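Local coordinates for carbonic anhydrase (Sordaria macrospora, PDB 4O1J), which probably catalyses the reversible hydration of carbon dioxide to hydrogencarbonate, as a zinc-dependent beta-class carbonic anhydrase that assembles as a tetramer, at residues Pro178-Ala183 with Arg187-His192. Sequence-based numbering, arbitrary orientation.
Sequences PTIREA and RGLEVH
A183 and R187 sit one helical turn apart, their CA atoms 5.2 Å from each other, where helix 178-187 ends and the chain swings round into strand 190-197. This is the last part of the beta-alpha-beta crossover that brings the chain from strand 106-112 to its parallel neighbour in the central sheet of the beta-carbonic anhydrase fold. Two amides grip the carbonyl oxygen of A183. R187 N closes the helical bond to A183 O at 2.9 Å, while L189 N, already past the helix, reaches A183 O at 3.2 Å in a straighter bond, with an N-H...O angle of 167°. The two donors approach from opposite faces of the carbonyl plane. Between them G188 leaves the helical conformation with positive phi (71°), turning the chain so that it leaves across the side of the helix.

That turn aims L189 and V191 at the helix. L189 has its CG anti to the backbone N (chi1 171°), which helps place CD2 3.6 Å from A183 CB. A little further on, I180 CG2 meets V191 CG2 at 3.9 Å, the two side chains crossing at about a right angle. The apolar seam continues beyond these segments: I107 of the adjacent strand touches both I180 and L189, and helix 155-176 lends L174 to I180 and I171 and M175 to V191. The helix also faces a second subunit, where R126 of that neighbouring chain forms a salt bridge with E182. Back at the turn, the side chain of R187 bends at chi3 and lays one face of its guanidinium over A183; the methyl CB lies toward the rim of the group, 4.1 Å from R187 NH1, which also makes a weak hydrogen bond to V99 O.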
loop_
_atom_site.group_PDB
_atom_site.type_symbol
_atom_site.label_atom_id
_atom_site.label_comp_id
_atom_site.label_asym_id
_atom_site.label_seq_id
_atom_site.Cartn_x
_atom_site.Cartn_y
_atom_site.Cartn_z
ATOM N N PRO A 178 5.353 -15.572 -5.105
ATOM C CA PRO A 178 6.610 -16.183 -5.566
ATOM C C PRO A 178 7.437 -16.850 -4.456
ATOM O O PRO A 178 7.998 -17.928 -4.677
ATOM C CB PRO A 178 7.387 -14.994 -6.151
ATOM C CG PRO A 178 6.398 -13.899 -6.306
ATOM C CD PRO A 178 5.367 -14.109 -5.252
ATOM N N THR A 179 7.519 -16.218 -3.289
ATOM C CA THR A 179 8.307 -16.758 -2.191
ATOM C C THR A 179 7.694 -18.049 -1.669
ATOM O O THR A 179 8.392 -19.025 -1.360
ATOM C CB THR A 179 8.409 -15.758 -1.030
ATOM O OG1 THR A 179 8.843 -14.484 -1.526
ATOM C CG2 THR A 179 9.387 -16.264 0.019
ATOM N N ILE A 180 6.369 -18.051 -1.621
ATOM C CA ILE A 180 5.617 -19.187 -1.124
ATOM C C ILE A 180 5.747 -20.312 -2.123
ATOM O O ILE A 180 5.984 -21.454 -1.751
ATOM C CB ILE A 180 4.133 -18.825 -0.895
ATOM C CG1 ILE A 180 4.001 -17.937 0.349
ATOM C CG2 ILE A 180 3.289 -20.074 -0.740
ATOM C CD1 ILE A 180 2.606 -17.434 0.604
ATOM N N ARG A 181 5.658 -19.960 -3.399
ATOM C CA ARG A 181 5.688 -20.926 -4.486
ATOM C C ARG A 181 7.056 -21.607 -4.603
ATOM O O ARG A 181 7.154 -22.834 -4.792
ATOM C CB ARG A 181 5.326 -20.196 -5.783
ATOM C CG ARG A 181 5.183 -21.048 -7.013
ATOM C CD ARG A 181 4.786 -20.179 -8.200
ATOM N NE ARG A 181 3.352 -19.894 -8.249
ATOM C CZ ARG A 181 2.513 -20.447 -9.123
ATOM N NH1 ARG A 181 2.964 -21.315 -10.020
ATOM N NH2 ARG A 181 1.224 -20.129 -9.109
ATOM N N GLU A 182 8.115 -20.818 -4.443
ATOM C CA GLU A 182 9.459 -21.368 -4.438
ATOM C C GLU A 182 9.654 -22.281 -3.240
ATOM O O GLU A 182 10.114 -23.415 -3.389
ATOM C CB GLU A 182 10.502 -20.253 -4.427
ATOM C CG GLU A 182 10.582 -19.471 -5.721
ATOM C CD GLU A 182 11.530 -18.291 -5.622
ATOM O OE1 GLU A 182 11.600 -17.495 -6.587
ATOM O OE2 GLU A 182 12.214 -18.171 -4.581
ATOM N N ALA A 183 9.232 -21.810 -2.068
ATOM C CA ALA A 183 9.423 -22.570 -0.842
ATOM C C ALA A 183 8.644 -23.885 -0.886
ATOM O O ALA A 183 9.057 -24.883 -0.293
ATOM C CB ALA A 183 9.015 -21.747 0.357
ATOM N N ARG A 187 11.284 -26.709 -0.443
ATOM C CA ARG A 187 11.284 -27.045 0.987
ATOM C C ARG A 187 10.050 -27.820 1.423
ATOM O O ARG A 187 9.978 -28.290 2.555
ATOM C CB ARG A 187 11.350 -25.792 1.859
ATOM C CG ARG A 187 12.681 -25.108 1.987
ATOM C CD ARG A 187 12.465 -23.839 2.780
ATOM N NE ARG A 187 11.318 -24.006 3.667
ATOM C CZ ARG A 187 10.642 -23.009 4.224
ATOM N NH1 ARG A 187 10.999 -21.753 3.994
ATOM N NH2 ARG A 187 9.610 -23.273 5.016
ATOM N N GLY A 188 9.057 -27.902 0.549
ATOM C CA GLY A 188 7.811 -28.546 0.904
ATOM C C GLY A 188 7.038 -27.705 1.896
ATOM O O GLY A 188 6.438 -28.228 2.838
ATOM N N LEU A 189 7.060 -26.394 1.688
ATOM C CA LEU A 189 6.254 -25.491 2.488
ATOM C C LEU A 189 4.792 -25.856 2.283
ATOM O O LEU A 189 4.368 -26.166 1.165
ATOM C CB LEU A 189 6.527 -24.029 2.112
ATOM C CG LEU A 189 5.603 -22.972 2.723
ATOM C CD1 LEU A 189 5.654 -23.036 4.238
ATOM C CD2 LEU A 189 5.993 -21.589 2.250
ATOM N N GLU A 190 4.023 -25.860 3.363
ATOM C CA GLU A 190 2.613 -26.204 3.252
ATOM C C GLU A 190 1.720 -25.004 3.513
ATOM O O GLU A 190 2.059 -24.128 4.304
ATOM C CB GLU A 190 2.266 -27.351 4.198
ATOM C CG GLU A 190 2.954 -28.655 3.828
ATOM C CD GLU A 190 2.400 -29.846 4.584
ATOM O OE1 GLU A 190 1.177 -30.083 4.501
ATOM O OE2 GLU A 190 3.191 -30.546 5.253
ATOM N N VAL A 191 0.590 -24.957 2.813
ATOM C CA VAL A 191 -0.357 -23.866 2.965
ATOM C C VAL A 191 -1.756 -24.433 3.209
ATOM O O VAL A 191 -2.200 -25.343 2.511
ATOM C CB VAL A 191 -0.364 -22.945 1.729
ATOM C CG1 VAL A 191 -1.296 -21.754 1.954
ATOM C CG2 VAL A 191 1.053 -22.469 1.420
ATOM N N HIS A 192 -2.442 -23.893 4.210
ATOM C CA HIS A 192 -3.725 -24.418 4.655
ATOM C C HIS A 192 -4.759 -23.305 4.798
ATOM O O HIS A 192 -4.473 -22.235 5.349
ATOM C CB HIS A 192 -3.564 -25.160 5.986
ATOM C CG HIS A 192 -2.306 -25.967 6.075
ATOM N ND1 HIS A 192 -2.206 -27.251 5.582
ATOM C CD2 HIS A 192 -1.084 -25.661 6.581
ATOM C CE1 HIS A 192 -0.983 -27.707 5.787
ATOM N NE2 HIS A 192 -0.284 -26.759 6.391
#